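Local coordinates for two-domain protein containing predicted PHP-like metal-dependent phosphoesterase (Bacteroides vulgatus ATCC 8482, PDB 3E38), which binds three zinc ions and is probably a metal-dependent phosphoesterase, perhaps acting as a 5'-3' exonuclease on DNA or RNA, at residues 44-58 against 84-96. Residues are numbered along the deposited sequence; the frame is centred on the assembly and turned at random.
Sequences YRDGLDAISLTEHIE and LGILLIKGSEITR. With ZN (zinc ion), chain I; ZN (zinc ion), chain J; ZN (zinc ion), chain H.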
# COMPACT_ATOMS: atom_id res chain seq x y z
N TYR B 44 18.85 -7.38 6.15
CA TYR B 44 19.24 -5.99 6.26
C TYR B 44 18.02 -5.10 6.10
O TYR B 44 17.68 -4.25 6.93
CB TYR B 44 20.26 -5.63 5.16
CG TYR B 44 20.72 -4.22 5.26
CD1 TYR B 44 21.47 -3.80 6.34
CD2 TYR B 44 20.38 -3.27 4.29
CE1 TYR B 44 21.88 -2.49 6.47
CE2 TYR B 44 20.81 -1.95 4.40
CZ TYR B 44 21.56 -1.58 5.50
OH TYR B 44 22.02 -0.32 5.67
N ARG B 45 17.39 -5.28 4.96
CA ARG B 45 16.23 -4.45 4.57
C ARG B 45 15.12 -4.47 5.62
O ARG B 45 14.52 -3.44 5.92
CB ARG B 45 15.70 -4.89 3.21
CG ARG B 45 14.74 -3.94 2.60
CD ARG B 45 14.54 -4.22 1.08
NE ARG B 45 14.07 -5.58 0.81
CZ ARG B 45 14.69 -6.49 0.07
NH1 ARG B 45 15.82 -6.20 -0.57
NH2 ARG B 45 14.12 -7.68 -0.06
N ASP B 46 14.91 -5.64 6.19
CA ASP B 46 13.86 -5.85 7.19
C ASP B 46 14.25 -5.42 8.60
O ASP B 46 13.51 -5.69 9.55
CB ASP B 46 13.45 -7.34 7.32
CG ASP B 46 12.78 -7.94 6.06
OD1 ASP B 46 12.57 -7.25 5.04
OD2 ASP B 46 12.46 -9.17 6.13
N GLY B 47 15.44 -4.89 8.79
CA GLY B 47 15.87 -4.42 10.13
C GLY B 47 16.29 -5.50 11.13
O GLY B 47 16.24 -5.33 12.36
N LEU B 48 16.68 -6.62 10.56
CA LEU B 48 17.13 -7.76 11.33
C LEU B 48 18.53 -7.49 11.68
O LEU B 48 19.18 -6.70 11.03
CB LEU B 48 17.07 -9.05 10.52
CG LEU B 48 15.78 -9.67 10.07
CD1 LEU B 48 16.10 -11.14 9.65
CD2 LEU B 48 14.82 -9.63 11.20
N ASP B 49 18.98 -8.20 12.71
CA ASP B 49 20.35 -8.09 13.23
C ASP B 49 21.19 -9.35 12.97
O ASP B 49 22.43 -9.32 12.87
CB ASP B 49 20.31 -7.85 14.73
CG ASP B 49 19.68 -6.52 15.09
OD1 ASP B 49 20.16 -5.48 14.61
OD2 ASP B 49 18.73 -6.52 15.88
N ALA B 50 20.48 -10.46 12.89
CA ALA B 50 21.13 -11.75 12.78
C ALA B 50 20.25 -12.79 12.10
O ALA B 50 19.01 -12.80 12.20
CB ALA B 50 21.58 -12.23 14.19
N ILE B 51 20.95 -13.69 11.43
CA ILE B 51 20.31 -14.77 10.72
C ILE B 51 21.15 -16.01 10.72
O ILE B 51 22.32 -15.97 10.95
CB ILE B 51 20.08 -14.42 9.20
CG1 ILE B 51 21.41 -14.28 8.48
CG2 ILE B 51 19.24 -13.15 9.02
CD1 ILE B 51 21.29 -13.99 6.96
N SER B 52 20.49 -17.11 10.45
CA SER B 52 21.17 -18.37 10.24
C SER B 52 20.55 -19.03 9.01
O SER B 52 19.36 -19.37 9.03
CB SER B 52 21.02 -19.27 11.48
OG SER B 52 21.76 -20.48 11.35
N LEU B 53 21.35 -19.18 7.97
CA LEU B 53 20.94 -19.90 6.75
C LEU B 53 21.14 -21.38 7.10
O LEU B 53 22.27 -21.90 7.18
CB LEU B 53 21.76 -19.45 5.55
CG LEU B 53 21.38 -19.85 4.13
CD1 LEU B 53 19.91 -19.66 3.84
CD2 LEU B 53 22.24 -19.03 3.13
N THR B 54 20.01 -22.02 7.39
CA THR B 54 19.98 -23.38 7.88
C THR B 54 19.47 -24.35 6.85
O THR B 54 18.35 -24.80 6.92
CB THR B 54 19.10 -23.47 9.13
OG1 THR B 54 17.73 -23.25 8.77
CG2 THR B 54 19.55 -22.48 10.18
N GLU B 55 20.36 -24.71 5.93
CA GLU B 55 20.03 -25.64 4.85
C GLU B 55 19.74 -27.04 5.41
O GLU B 55 20.24 -27.47 6.46
CB GLU B 55 21.15 -25.76 3.80
CG GLU B 55 21.80 -24.46 3.22
CD GLU B 55 20.91 -23.52 2.44
OE1 GLU B 55 19.70 -23.76 2.27
OE2 GLU B 55 21.47 -22.49 1.97
N HIS B 56 18.88 -27.74 4.69
CA HIS B 56 18.60 -29.13 5.00
C HIS B 56 19.89 -29.87 4.74
O HIS B 56 20.58 -29.64 3.73
CB HIS B 56 17.53 -29.75 4.09
CG HIS B 56 16.16 -29.18 4.26
ND1 HIS B 56 15.35 -29.51 5.33
CD2 HIS B 56 15.45 -28.33 3.49
CE1 HIS B 56 14.20 -28.87 5.22
NE2 HIS B 56 14.24 -28.14 4.11
N ILE B 57 20.20 -30.78 5.64
CA ILE B 57 21.33 -31.65 5.51
C ILE B 57 20.93 -32.74 4.53
O ILE B 57 21.60 -32.97 3.52
CB ILE B 57 21.77 -32.30 6.88
CG1 ILE B 57 22.37 -31.22 7.81
CG2 ILE B 57 22.72 -33.49 6.64
CD1 ILE B 57 23.74 -30.67 7.36
N GLU B 58 19.77 -33.34 4.79
CA GLU B 58 19.33 -34.54 4.05
C GLU B 58 18.56 -34.25 2.77
O GLU B 58 18.46 -35.09 1.90
CB GLU B 58 18.46 -35.45 4.94
CG GLU B 58 19.13 -35.94 6.21
CD GLU B 58 19.10 -34.92 7.32
OE1 GLU B 58 18.74 -33.77 7.04
OE2 GLU B 58 19.40 -35.28 8.47
N LEU B 84 27.09 -5.52 5.53
CA LEU B 84 25.77 -4.98 5.88
C LEU B 84 25.48 -5.05 7.34
O LEU B 84 24.35 -4.76 7.80
CB LEU B 84 24.64 -5.69 5.12
CG LEU B 84 24.66 -5.47 3.60
CD1 LEU B 84 23.48 -6.18 2.99
CD2 LEU B 84 24.63 -4.02 3.24
N GLY B 85 26.51 -5.44 8.06
CA GLY B 85 26.43 -5.50 9.51
C GLY B 85 25.47 -6.50 10.08
O GLY B 85 25.00 -6.35 11.20
N ILE B 86 25.17 -7.53 9.30
CA ILE B 86 24.32 -8.66 9.76
C ILE B 86 25.20 -9.75 10.33
O ILE B 86 26.24 -10.11 9.73
CB ILE B 86 23.43 -9.26 8.62
CG1 ILE B 86 22.63 -8.17 7.90
CG2 ILE B 86 22.51 -10.41 9.12
CD1 ILE B 86 21.85 -7.22 8.81
N LEU B 87 24.81 -10.23 11.50
CA LEU B 87 25.47 -11.33 12.21
C LEU B 87 25.02 -12.64 11.62
O LEU B 87 23.81 -12.89 11.52
CB LEU B 87 25.15 -11.33 13.74
CG LEU B 87 25.58 -10.11 14.59
CD1 LEU B 87 25.03 -10.21 16.02
CD2 LEU B 87 27.09 -9.90 14.62
N LEU B 88 25.99 -13.48 11.27
CA LEU B 88 25.74 -14.74 10.56
C LEU B 88 26.12 -15.94 11.40
O LEU B 88 27.28 -16.26 11.60
CB LEU B 88 26.48 -14.70 9.22
CG LEU B 88 26.32 -15.72 8.10
CD1 LEU B 88 24.96 -15.72 7.47
CD2 LEU B 88 27.37 -15.40 7.05
N ILE B 89 25.10 -16.63 11.85
CA ILE B 89 25.20 -17.83 12.67
C ILE B 89 25.12 -19.02 11.70
O ILE B 89 24.15 -19.20 10.95
CB ILE B 89 24.04 -17.86 13.70
CG1 ILE B 89 24.06 -16.59 14.53
CG2 ILE B 89 24.00 -19.17 14.60
CD1 ILE B 89 22.71 -16.33 15.24
N LYS B 90 26.18 -19.80 11.69
CA LYS B 90 26.27 -21.02 10.92
C LYS B 90 25.28 -22.04 11.50
O LYS B 90 25.19 -22.27 12.71
CB LYS B 90 27.68 -21.57 10.93
CG LYS B 90 27.79 -22.95 10.25
CD LYS B 90 29.21 -23.52 10.28
CE LYS B 90 30.02 -23.12 9.04
NZ LYS B 90 29.56 -23.87 7.85
N GLY B 91 24.51 -22.65 10.61
CA GLY B 91 23.55 -23.65 11.06
C GLY B 91 23.07 -24.48 9.92
O GLY B 91 23.37 -24.21 8.72
N SER B 92 22.30 -25.47 10.35
CA SER B 92 21.71 -26.48 9.49
C SER B 92 20.49 -27.11 10.08
O SER B 92 20.27 -27.15 11.32
CB SER B 92 22.71 -27.63 9.22
OG SER B 92 23.89 -27.20 8.55
N GLU B 93 19.74 -27.69 9.15
CA GLU B 93 18.49 -28.38 9.44
C GLU B 93 18.56 -29.89 9.24
O GLU B 93 18.64 -30.40 8.11
CB GLU B 93 17.32 -27.80 8.61
CG GLU B 93 16.00 -28.35 9.15
CD GLU B 93 14.80 -27.83 8.44
OE1 GLU B 93 14.81 -27.14 7.37
OE2 GLU B 93 13.79 -28.10 9.01
N ILE B 94 18.50 -30.57 10.37
CA ILE B 94 18.52 -32.05 10.45
C ILE B 94 17.07 -32.39 10.21
O ILE B 94 16.20 -32.11 11.02
CB ILE B 94 19.04 -32.59 11.80
CG1 ILE B 94 20.40 -32.00 12.14
CG2 ILE B 94 19.08 -34.11 11.81
CD1 ILE B 94 20.80 -32.13 13.65
N THR B 95 16.86 -32.93 9.03
CA THR B 95 15.58 -33.20 8.45
C THR B 95 15.34 -34.68 8.44
O THR B 95 15.95 -35.42 7.67
CB THR B 95 15.56 -32.68 6.96
OG1 THR B 95 16.17 -31.37 6.85
CG2 THR B 95 14.15 -32.64 6.42
N ARG B 96 14.48 -35.11 9.33
CA ARG B 96 14.10 -36.51 9.42
C ARG B 96 12.59 -36.70 9.56
O ARG B 96 11.85 -35.77 9.77
CB ARG B 96 14.79 -37.13 10.62
CG ARG B 96 16.29 -36.98 10.56
CD ARG B 96 16.91 -37.96 9.56
NE ARG B 96 18.37 -37.84 9.57
CZ ARG B 96 19.21 -38.87 9.47
NH1 ARG B 96 18.74 -40.10 9.41
NH2 ARG B 96 20.52 -38.66 9.52
ZN ZN I . 13.29 -25.54 7.16
ZN ZN J . 12.76 -26.88 3.21
ZN ZN H . 11.70 -28.45 8.41
O HOH W 1 24.83 -21.86 7.90
O HOH W 2 24.37 -19.13 8.14
O HOH W 3 23.28 -24.66 6.00
O HOH W 4 21.99 -36.20 8.58
O HOH W 5 11.98 -26.66 8.38
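Ala50 and Ile51 pair in parallel with Leu87 and Leu88, at the start of the two parallel strands of a beta-alpha-beta unit (strand 50-56, helix 72-83, strand 87-95) in the PHP domain. The ladder starts with Leu87 N to Asp49 O; Leu87 O then takes Ile51 N, and Ile51 O takes Ile89 N. Ahead of the ladder in both segments, Leu84 CD2 makes a CH-pi contact over the centre of the Tyr44 ring, 4.2 Å from the centroid, while Ile86 CD1 lies at the ring edge.

In the middle the regular ladder is broken, and three waters bridge backbone groups of the two strands. Water 2 accepts from Leu53 N and donates to Ile89 O; water 1 links Gly91 N to Leu53 O; water 3 links Glu55 N to Gly91 O. Ser52 OG, turned anti to its own N (chi1 -175°), adds a 2.7 Å bond to Ile89 O from above the carbonyl plane.

Pairing resumes at the metal end, where Glu93 N donates to Glu55 O and Ile57 N to Glu93 O. His56 and Glu93 project side by side, ring and carboxylate 19° apart, into the trinuclear zinc site. Glu93 bridges two zincs, OE1 sharing one with His24, His26 and Asp194, OE2 the other with His102 and His137; His56 NE2 binds the third with Asp31 and His196.

Past the site, Glu58 OE1 accepts Thr95 N, and its OE2 meets Arg96 NE in a 3.0 Å salt bridge, with water 4 joining OE2 to Arg96 NH2; the guanidinium also meets Gln116. An alanine at Glu58 is likely to leave Thr95 N without its acceptor and Arg96 NE without its counter-charge.

Thr95 OG1 is a second-shell partner of the site: it accepts His56 ND1 in the ring plane at 2.5 Å and donates to Glu93 O, on the opposite face of that carbonyl from Ile57 N.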